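Local coordinates for protein beta-galactosidase/beta-glucuronidase (Faecalibacterium prausnitzii L2-6, PDB 6MVF) that binds flavin mononucleotide and, as a glycoside hydrolase family 2 enzyme of a human gut bacterium, probably cleaves beta-glucuronides, at residues D316-Q319 with D320-I324; D345-E349 with L350-V354; E380-I383 with Q384-H388. All coordinates share one frame; numbering follows the deposited sequence.

Overall arrangement
The three contacts follow one another along the chain, neither nesting nor crossing, and each is local, closing a turn or two of backbone in the TIM barrel domain. Interaction 1 spans successive turns of helix 314-327, between barrel strands 292-300 and 331-334. Next along the chain, interaction 2 ends helix 341-350 and leads into strand 353-357. Interaction 3 lies toward the C-terminal end of helix 368-385, ahead of strand 391-398, and borders the flavin. Interaction 2 touches both others: Glu349 OE1 probably bonds Tyr318 OH of interaction 1, and Asp348 OD2 probably bonds His388 ND1 of interaction 3. Interactions 1 and 3 do not meet, their nearest atoms being about 9 Å apart.

Interaction 1. Residues D316-Q319 with D320-I324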
loop_
_atom_site.group_PDB
_atom_site.type_symbol
_atom_site.label_atom_id
_atom_site.label_comp_id
_atom_site.label_asym_id
_atom_site.label_seq_id
_atom_site.Cartn_x
_atom_site.Cartn_y
_atom_site.Cartn_z
ATOM N N ASP A 316 -16.767 -6.280 -0.320
ATOM C CA ASP A 316 -17.960 -6.920 0.224
ATOM C C ASP A 316 -17.954 -8.412 -0.075
ATOM O O ASP A 316 -18.223 -9.233 0.808
ATOM C CB ASP A 316 -19.227 -6.272 -0.333
ATOM C CG ASP A 316 -19.388 -4.828 0.113
ATOM O OD1 ASP A 316 -19.072 -4.506 1.285
ATOM O OD2 ASP A 316 -19.823 -4.000 -0.725
ATOM N N HIS A 317 -17.629 -8.780 -1.312
ATOM C CA HIS A 317 -17.712 -10.180 -1.702
ATOM C C HIS A 317 -16.697 -11.020 -0.941
ATOM O O HIS A 317 -17.044 -12.066 -0.378
ATOM C CB HIS A 317 -17.514 -10.319 -3.211
ATOM C CG HIS A 317 -18.597 -9.680 -4.021
ATOM N ND1 HIS A 317 -19.934 -9.969 -3.834
ATOM C CD2 HIS A 317 -18.541 -8.775 -5.028
ATOM C CE1 HIS A 317 -20.654 -9.271 -4.694
ATOM N NE2 HIS A 317 -19.834 -8.538 -5.430
ATOM N N TYR A 318 -15.439 -10.563 -0.894
ATOM C CA TYR A 318 -14.399 -11.292 -0.172
ATOM C C TYR A 318 -14.672 -11.319 1.323
ATOM O O TYR A 318 -14.337 -12.299 1.992
ATOM C CB TYR A 318 -13.018 -10.693 -0.475
ATOM C CG TYR A 318 -12.417 -11.221 -1.771
ATOM C CD1 TYR A 318 -12.810 -10.717 -3.008
ATOM C CD2 TYR A 318 -11.476 -12.238 -1.759
ATOM C CE1 TYR A 318 -12.259 -11.202 -4.201
ATOM C CE2 TYR A 318 -10.925 -12.738 -2.945
ATOM C CZ TYR A 318 -11.318 -12.219 -4.158
ATOM O OH TYR A 318 -10.778 -12.718 -5.325
ATOM N N GLN A 319 -15.297 -10.280 1.868
ATOM C CA GLN A 319 -15.643 -10.321 3.284
ATOM C C GLN A 319 -16.670 -11.414 3.559
ATOM O O GLN A 319 -16.537 -12.182 4.523
ATOM C CB GLN A 319 -16.158 -8.960 3.743
ATOM C CG GLN A 319 -16.394 -8.891 5.244
ATOM C CD GLN A 319 -17.373 -7.793 5.668
ATOM O OE1 GLN A 319 -17.960 -7.091 4.833
ATOM N NE2 GLN A 319 -17.558 -7.649 6.974
ATOM N N ASP A 320 -17.713 -11.492 2.725
ATOM C CA ASP A 320 -18.641 -12.620 2.797
ATOM C C ASP A 320 -17.900 -13.955 2.761
ATOM O O ASP A 320 -18.117 -14.825 3.610
ATOM C CB ASP A 320 -19.645 -12.553 1.646
ATOM C CG ASP A 320 -20.769 -11.556 1.902
ATOM O OD1 ASP A 320 -20.781 -10.888 2.978
ATOM O OD2 ASP A 320 -21.644 -11.450 1.009
ATOM N N ALA A 321 -17.004 -14.120 1.782
ATOM C CA ALA A 321 -16.303 -15.382 1.621
ATOM C C ALA A 321 -15.478 -15.716 2.853
ATOM O O ALA A 321 -15.491 -16.860 3.322
ATOM C CB ALA A 321 -15.431 -15.325 0.375
ATOM N N GLN A 322 -14.789 -14.721 3.418
ATOM C CA GLN A 322 -13.962 -14.967 4.595
ATOM C C GLN A 322 -14.804 -15.322 5.814
ATOM O O GLN A 322 -14.432 -16.210 6.592
ATOM C CB GLN A 322 -13.071 -13.756 4.873
ATOM C CG GLN A 322 -11.695 -13.903 4.246
ATOM C CD GLN A 322 -11.222 -12.666 3.470
ATOM O OE1 GLN A 322 -11.547 -11.520 3.830
ATOM N NE2 GLN A 322 -10.444 -12.896 2.394
ATOM N N ILE A 323 -15.934 -14.649 6.009
ATOM C CA ILE A 323 -16.800 -15.027 7.121
ATOM C C ILE A 323 -17.257 -16.476 6.973
ATOM O O ILE A 323 -17.221 -17.260 7.936
ATOM C CB ILE A 323 -17.984 -14.057 7.234
ATOM C CG1 ILE A 323 -17.480 -12.703 7.724
ATOM C CG2 ILE A 323 -19.011 -14.619 8.189
ATOM C CD1 ILE A 323 -18.466 -11.546 7.543
ATOM N N ILE A 324 -17.625 -16.874 5.751
ATOM C CA ILE A 324 -18.074 -18.248 5.546
ATOM C C ILE A 324 -16.924 -19.237 5.733
ATOM O O ILE A 324 -17.134 -20.342 6.256
ATOM C CB ILE A 324 -18.745 -18.377 4.171
ATOM C CG1 ILE A 324 -20.012 -17.506 4.146
ATOM C CG2 ILE A 324 -19.078 -19.843 3.869
ATOM C CD1 ILE A 324 -20.449 -17.112 2.759
HETATM O O HOH W 1 -19.725 -8.462 3.126
#
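Asp316, His317, Tyr318 and Gln319 each offer a backbone carbonyl to the amide four residues on. The bond from Asp320 N to Asp316 O is nearly straight (175°), and those from Ala321, Gln322 and Ile323 repeat the pattern, from Gln322 N to Tyr318 O at 2.8 Å to Ala321 N to His317 O at 3.0 Å.

A water sits between the polar side chains of two neighbouring residues, within hydrogen-bonding distance of each, 2.8 Å from Gln319 OE1 and 2.7 Å from Asp320 OD1. The extended chain of Gln319, with CG opposite the backbone N (chi1 -174°), carries its amide far enough to reach this water. Lys305 also bonds Gln319 OE1, while Asp320 forms salt bridges with Arg301 and Arg561, so a carboxylate suits this buried, cation-rich place.

Helix 314-327 is the helical arm of a beta-alpha-beta unit in the (beta/alpha)8 barrel, joining strand 292-300 to strand 331-334. Its small Ala321 packs on Leu350 of helix 341-350.

Van der Waals contacts run one turn along the helix. Gln319 and Ile323 lie side by side and point the same way, Ile323 CD1 being 4.1 Å from Gln319 CG; the isoleucine also rests on Met535. On the more exposed flank, Gln322 is bent at chi2, and its NE2 comes to the edge of the Tyr318 ring, 4.3 Å from Tyr318 CD2.

Interaction 2. Residues D345-E349 with L350-V354; sequences DACDE and LGFAV
The carbonyls of Ala346 and Cys347 take the amides at and just beyond the end of helix 341-350: Leu350 N reaches Ala346 O at 2.9 Å in an ordinary helical bond, whereas Cys347 O takes Gly351 N at 2.8 Å and, weakly, Phe352 N at 3.3 Å. One carbonyl thus holds two successive amides as the chain turns out of the helix. Gly351 is the first residue to leave helical angles, with phi at 82°, a conformation glycine adopts readily because it lacks a beta carbon.

Past the turn, the chain folds back alongside the helix, and Cys347 meets it with its side chain. Val354 points toward the helix and brings CG2 to within 3.6 Å of Cys347 CB and equally near its sulfur. Cys347 SG also lies 4.0 Å from Phe352 CD2, approaching the ring obliquely in a sulfur-aromatic contact. The thiol is placed there by chi1 -73°, which sets SG opposite the carbonyl carbon; a compact, polarisable side chain can touch both the branched aliphatic and the aromatic one. On the helix itself, Leu350 lies back along the preceding turn, its CB 3.3 Å from Ala346 O.

Neighbouring elements pack against this joint. Phe352 packs on Ile332 and forms a cation-pi contact with Lys325, whose ammonium group also bonds Leu350 O, while Val354 touches Leu334 and Ile391.

The turn at Gly351 and Phe352 is the alpha-to-beta connection from helix 341-350 into strand 353-357, within the beta-alpha-beta unit 331-334, 341-350, 353-357 of the TIM barrel.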
loop_
_atom_site.group_PDB
_atom_site.type_symbol
_atom_site.label_atom_id
_atom_site.label_comp_id
_atom_site.label_asym_id
_atom_site.label_seq_id
_atom_site.Cartn_x
_atom_site.Cartn_y
_atom_site.Cartn_z
ATOM N N ASP A 345 -14.438 -15.707 -7.982
ATOM C CA ASP A 345 -13.004 -15.581 -7.729
ATOM C C ASP A 345 -12.659 -15.895 -6.270
ATOM O O ASP A 345 -11.772 -16.716 -5.990
ATOM C CB ASP A 345 -12.536 -14.173 -8.097
ATOM C CG ASP A 345 -12.493 -13.933 -9.606
ATOM O OD1 ASP A 345 -12.373 -14.927 -10.365
ATOM O OD2 ASP A 345 -12.562 -12.741 -10.025
ATOM N N ALA A 346 -13.363 -15.252 -5.325
ATOM C CA ALA A 346 -13.164 -15.545 -3.909
ATOM C C ALA A 346 -13.373 -17.022 -3.583
ATOM O O ALA A 346 -12.681 -17.566 -2.715
ATOM C CB ALA A 346 -14.094 -14.698 -3.051
ATOM N N CYS A 347 -14.300 -17.695 -4.263
ATOM C CA CYS A 347 -14.494 -19.125 -4.012
ATOM C C CYS A 347 -13.344 -19.968 -4.558
ATOM O O CYS A 347 -12.891 -20.915 -3.899
ATOM C CB CYS A 347 -15.822 -19.573 -4.613
ATOM S SG CYS A 347 -17.187 -18.947 -3.649
ATOM N N ASP A 348 -12.893 -19.669 -5.777
ATOM C CA ASP A 348 -11.720 -20.333 -6.326
ATOM C C ASP A 348 -10.522 -20.187 -5.394
ATOM O O ASP A 348 -9.741 -21.133 -5.205
ATOM C CB ASP A 348 -11.374 -19.746 -7.706
ATOM C CG ASP A 348 -12.492 -19.936 -8.767
ATOM O OD1 ASP A 348 -13.279 -20.908 -8.713
ATOM O OD2 ASP A 348 -12.560 -19.103 -9.695
ATOM N N GLU A 349 -10.351 -19.003 -4.806
ATOM C CA GLU A 349 -9.130 -18.738 -4.050
ATOM C C GLU A 349 -9.219 -19.251 -2.620
ATOM O O GLU A 349 -8.243 -19.802 -2.104
ATOM C CB GLU A 349 -8.807 -17.245 -4.076
ATOM C CG GLU A 349 -8.224 -16.825 -5.417
ATOM C CD GLU A 349 -8.762 -15.486 -5.919
ATOM O OE1 GLU A 349 -9.069 -14.608 -5.057
ATOM O OE2 GLU A 349 -8.876 -15.328 -7.176
ATOM N N LEU A 350 -10.368 -19.091 -1.960
ATOM C CA LEU A 350 -10.495 -19.579 -0.598
ATOM C C LEU A 350 -10.877 -21.050 -0.529
ATOM O O LEU A 350 -10.702 -21.669 0.528
ATOM C CB LEU A 350 -11.505 -18.726 0.172
ATOM C CG LEU A 350 -11.047 -17.265 0.309
ATOM C CD1 LEU A 350 -12.077 -16.407 1.016
ATOM C CD2 LEU A 350 -9.747 -17.195 1.068
ATOM N N GLY A 351 -11.376 -21.626 -1.626
ATOM C CA GLY A 351 -11.724 -23.034 -1.661
ATOM C C GLY A 351 -13.079 -23.381 -1.074
ATOM O O GLY A 351 -13.187 -23.692 0.118
ATOM N N PHE A 352 -14.118 -23.304 -1.911
ATOM C CA PHE A 352 -15.459 -23.790 -1.608
ATOM C C PHE A 352 -15.989 -24.523 -2.828
ATOM O O PHE A 352 -15.791 -24.066 -3.958
ATOM C CB PHE A 352 -16.472 -22.673 -1.290
ATOM C CG PHE A 352 -16.122 -21.834 -0.121
ATOM C CD1 PHE A 352 -16.321 -22.298 1.169
ATOM C CD2 PHE A 352 -15.656 -20.546 -0.301
ATOM C CE1 PHE A 352 -16.020 -21.500 2.276
ATOM C CE2 PHE A 352 -15.360 -19.739 0.797
ATOM C CZ PHE A 352 -15.538 -20.216 2.088
ATOM N N ALA A 353 -16.708 -25.619 -2.590
ATOM C CA ALA A 353 -17.489 -26.274 -3.635
ATOM C C ALA A 353 -18.739 -25.441 -3.916
ATOM O O ALA A 353 -19.564 -25.257 -3.020
ATOM C CB ALA A 353 -17.856 -27.694 -3.188
ATOM N N VAL A 354 -18.890 -24.928 -5.140
ATOM C CA VAL A 354 -19.945 -23.966 -5.465
ATOM C C VAL A 354 -21.032 -24.618 -6.316
ATOM O O VAL A 354 -20.741 -25.299 -7.308
ATOM C CB VAL A 354 -19.393 -22.732 -6.192
ATOM C CG1 VAL A 354 -20.548 -21.873 -6.731
ATOM C CG2 VAL A 354 -18.500 -21.929 -5.263
#

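Interaction 3. Residues E380-I383 with Q384-H388; sequences ELII and QNYNH. With FMN (flavin mononucleotide), chain G.
Leu381 and Asn385 meet near the C-terminal end of helix 368-385, which belongs to a beta-alpha-beta unit of the (beta/alpha)8 barrel and borders the FMN pocket. Their side chains cross obliquely, Leu381 CD1 lying 3.5 Å from Asn385 ND2. The amide nitrogen turns back to Leu381 O at 2.8 Å, a fairly straight bond (166°) made in the carbonyl plane on a lone pair. The backbone N of Asn385 makes only weak bonds, to Leu381 O and Ile382 O, so the short side chain supplies the firmer link to Leu381 O. Asparagine suits the place because its other end can accept: OD1 is bonded by Gln341. A type I turn from Asn385 to His388 then leads the chain away.

Gln384 reaches back toward Glu380, its NE2 3.9 Å from Glu380 CB, while Gln384 N gives an ordinary helical bond to Glu380 O. The polar ends serve other parts of the protein: Gln384 NE2 bonds the carbonyls of Tyr178 and Ile118, and Glu380 bonds Ser117 and His112.

Ile383 and Tyr386 line the flavin pocket with nonpolar surface, suited to the dimethylbenzene end of the isoalloxazine; Tyr177 and Asp174 bond the cofactor. Ile383 lies over a face of that ring, CG1 being 3.6 Å from FMN C7, while Tyr386 meets the methyl C7M itself. CG of Tyr386 is anti to the backbone N (chi1 -176°), which directs the ring there, and its hydroxyl bonds Thr186. The methyl C7M approaches that ring obliquely, 3.7 Å from Tyr386 CG.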
loop_
_atom_site.group_PDB
_atom_site.type_symbol
_atom_site.label_atom_id
_atom_site.label_comp_id
_atom_site.label_asym_id
_atom_site.label_seq_id
_atom_site.Cartn_x
_atom_site.Cartn_y
_atom_site.Cartn_z
ATOM N N GLU A 380 -25.375 -18.276 -20.791
ATOM C CA GLU A 380 -24.479 -17.250 -20.273
ATOM C C GLU A 380 -23.853 -17.684 -18.957
ATOM O O GLU A 380 -22.687 -17.380 -18.691
ATOM C CB GLU A 380 -25.225 -15.925 -20.090
ATOM C CG GLU A 380 -25.693 -15.294 -21.379
ATOM C CD GLU A 380 -26.528 -14.048 -21.138
ATOM O OE1 GLU A 380 -27.342 -14.037 -20.186
ATOM O OE2 GLU A 380 -26.365 -13.070 -21.897
ATOM N N LEU A 381 -24.613 -18.372 -18.107
ATOM C CA LEU A 381 -24.064 -18.794 -16.824
ATOM C C LEU A 381 -22.910 -19.767 -17.019
ATOM O O LEU A 381 -21.893 -19.685 -16.326
ATOM C CB LEU A 381 -25.154 -19.423 -15.961
ATOM C CG LEU A 381 -24.684 -20.059 -14.654
ATOM C CD1 LEU A 381 -24.077 -18.994 -13.724
ATOM C CD2 LEU A 381 -25.827 -20.834 -13.980
ATOM N N ILE A 382 -23.043 -20.689 -17.965
ATOM C CA ILE A 382 -22.002 -21.687 -18.152
ATOM C C ILE A 382 -20.800 -21.095 -18.863
ATOM O O ILE A 382 -19.659 -21.379 -18.502
ATOM C CB ILE A 382 -22.579 -22.891 -18.910
ATOM C CG1 ILE A 382 -23.592 -23.608 -18.014
ATOM C CG2 ILE A 382 -21.458 -23.818 -19.407
ATOM C CD1 ILE A 382 -24.262 -24.772 -18.670
ATOM N N ILE A 383 -21.027 -20.259 -19.875
ATOM C CA ILE A 383 -19.920 -19.774 -20.689
ATOM C C ILE A 383 -19.101 -18.742 -19.930
ATOM O O ILE A 383 -17.873 -18.705 -20.040
ATOM C CB ILE A 383 -20.458 -19.231 -22.027
ATOM C CG1 ILE A 383 -20.627 -20.398 -22.989
ATOM C CG2 ILE A 383 -19.513 -18.184 -22.648
ATOM C CD1 ILE A 383 -21.811 -20.260 -23.866
ATOM N N GLN A 384 -19.754 -17.906 -19.131
ATOM C CA GLN A 384 -19.023 -16.894 -18.383
ATOM C C GLN A 384 -18.316 -17.471 -17.170
ATOM O O GLN A 384 -17.316 -16.901 -16.723
ATOM C CB GLN A 384 -19.969 -15.765 -17.971
ATOM C CG GLN A 384 -20.552 -15.069 -19.173
ATOM C CD GLN A 384 -21.589 -14.018 -18.841
ATOM O OE1 GLN A 384 -21.823 -13.673 -17.677
ATOM N NE2 GLN A 384 -22.208 -13.481 -19.883
ATOM N N ASN A 385 -18.772 -18.615 -16.660
ATOM C CA ASN A 385 -18.191 -19.173 -15.450
ATOM C C ASN A 385 -17.518 -20.505 -15.688
ATOM O O ASN A 385 -17.169 -21.194 -14.719
ATOM C CB ASN A 385 -19.256 -19.295 -14.361
ATOM C CG ASN A 385 -19.837 -17.956 -14.003
ATOM O OD1 ASN A 385 -19.230 -17.201 -13.241
ATOM N ND2 ASN A 385 -20.983 -17.615 -14.596
ATOM N N TYR A 386 -17.290 -20.868 -16.950
ATOM C CA TYR A 386 -16.766 -22.196 -17.254
ATOM C C TYR A 386 -15.397 -22.457 -16.622
ATOM O O TYR A 386 -15.087 -23.605 -16.295
ATOM C CB TYR A 386 -16.689 -22.392 -18.766
ATOM C CG TYR A 386 -16.246 -23.789 -19.141
ATOM C CD1 TYR A 386 -14.908 -24.073 -19.396
ATOM C CD2 TYR A 386 -17.167 -24.829 -19.218
ATOM C CE1 TYR A 386 -14.505 -25.356 -19.731
ATOM C CE2 TYR A 386 -16.777 -26.106 -19.550
ATOM C CZ TYR A 386 -15.448 -26.369 -19.810
ATOM O OH TYR A 386 -15.062 -27.650 -20.146
ATOM N N ASN A 387 -14.561 -21.428 -16.442
ATOM C CA ASN A 387 -13.199 -21.699 -15.994
ATOM C C ASN A 387 -13.027 -21.755 -14.478
ATOM O O ASN A 387 -11.947 -22.139 -14.021
ATOM C CB ASN A 387 -12.249 -20.673 -16.592
ATOM C CG ASN A 387 -12.240 -20.730 -18.104
ATOM O OD1 ASN A 387 -12.418 -21.809 -18.701
ATOM N ND2 ASN A 387 -12.063 -19.562 -18.743
ATOM N N HIS A 388 -14.059 -21.432 -13.694
ATOM C CA HIS A 388 -13.949 -21.426 -12.240
ATOM C C HIS A 388 -13.846 -22.835 -11.669
ATOM O O HIS A 388 -14.805 -23.608 -11.794
ATOM C CB HIS A 388 -15.156 -20.743 -11.643
ATOM C CG HIS A 388 -15.264 -19.295 -11.987
ATOM N ND1 HIS A 388 -14.401 -18.343 -11.482
ATOM C CD2 HIS A 388 -16.154 -18.628 -12.759
ATOM C CE1 HIS A 388 -14.754 -17.153 -11.929
ATOM N NE2 HIS A 388 -15.807 -17.299 -12.717
HETATM N N1 FMN G . -17.596 -19.609 -29.538
HETATM C C2 FMN G . -17.136 -18.390 -29.831
HETATM O O2 FMN G . -17.168 -17.953 -30.982
HETATM N N3 FMN G . -16.642 -17.577 -28.923
HETATM C C4 FMN G . -16.542 -17.895 -27.670
HETATM O O4 FMN G . -16.083 -17.134 -26.834
HETATM C C4A FMN G . -16.997 -19.187 -27.287
HETATM N N5 FMN G . -16.912 -19.503 -26.026
HETATM C C5A FMN G . -17.317 -20.682 -25.598
HETATM C C6 FMN G . -17.205 -20.983 -24.266
HETATM C C7 FMN G . -17.605 -22.186 -23.807
HETATM C C7M FMN G . -17.484 -22.500 -22.367
HETATM C C8 FMN G . -18.179 -23.153 -24.734
HETATM C C8M FMN G . -18.641 -24.475 -24.233
HETATM C C9 FMN G . -18.287 -22.846 -26.073
HETATM C C9A FMN G . -17.868 -21.640 -26.548
HETATM N N10 FMN G . -18.004 -21.316 -27.889
HETATM C C10 FMN G . -17.554 -20.062 -28.297
HETATM C "C1'" FMN G . -18.532 -22.355 -28.761
HETATM C "C2'" FMN G . -19.849 -22.226 -29.490
HETATM O "O2'" FMN G . -20.753 -22.716 -28.533
HETATM C "C3'" FMN G . -19.967 -23.155 -30.678
HETATM O "O3'" FMN G . -18.679 -23.568 -31.082
HETATM C "C4'" FMN G . -20.583 -22.530 -31.909
HETATM O "O4'" FMN G . -20.011 -21.236 -32.025
HETATM C "C5'" FMN G . -22.111 -22.476 -31.896
HETATM O "O5'" FMN G . -22.583 -21.215 -31.456
HETATM P P FMN G . -24.076 -20.937 -31.004
HETATM O O1P FMN G . -24.254 -19.526 -31.398
HETATM O O2P FMN G . -24.903 -21.940 -31.754
HETATM O O3P FMN G . -24.208 -21.157 -29.535
#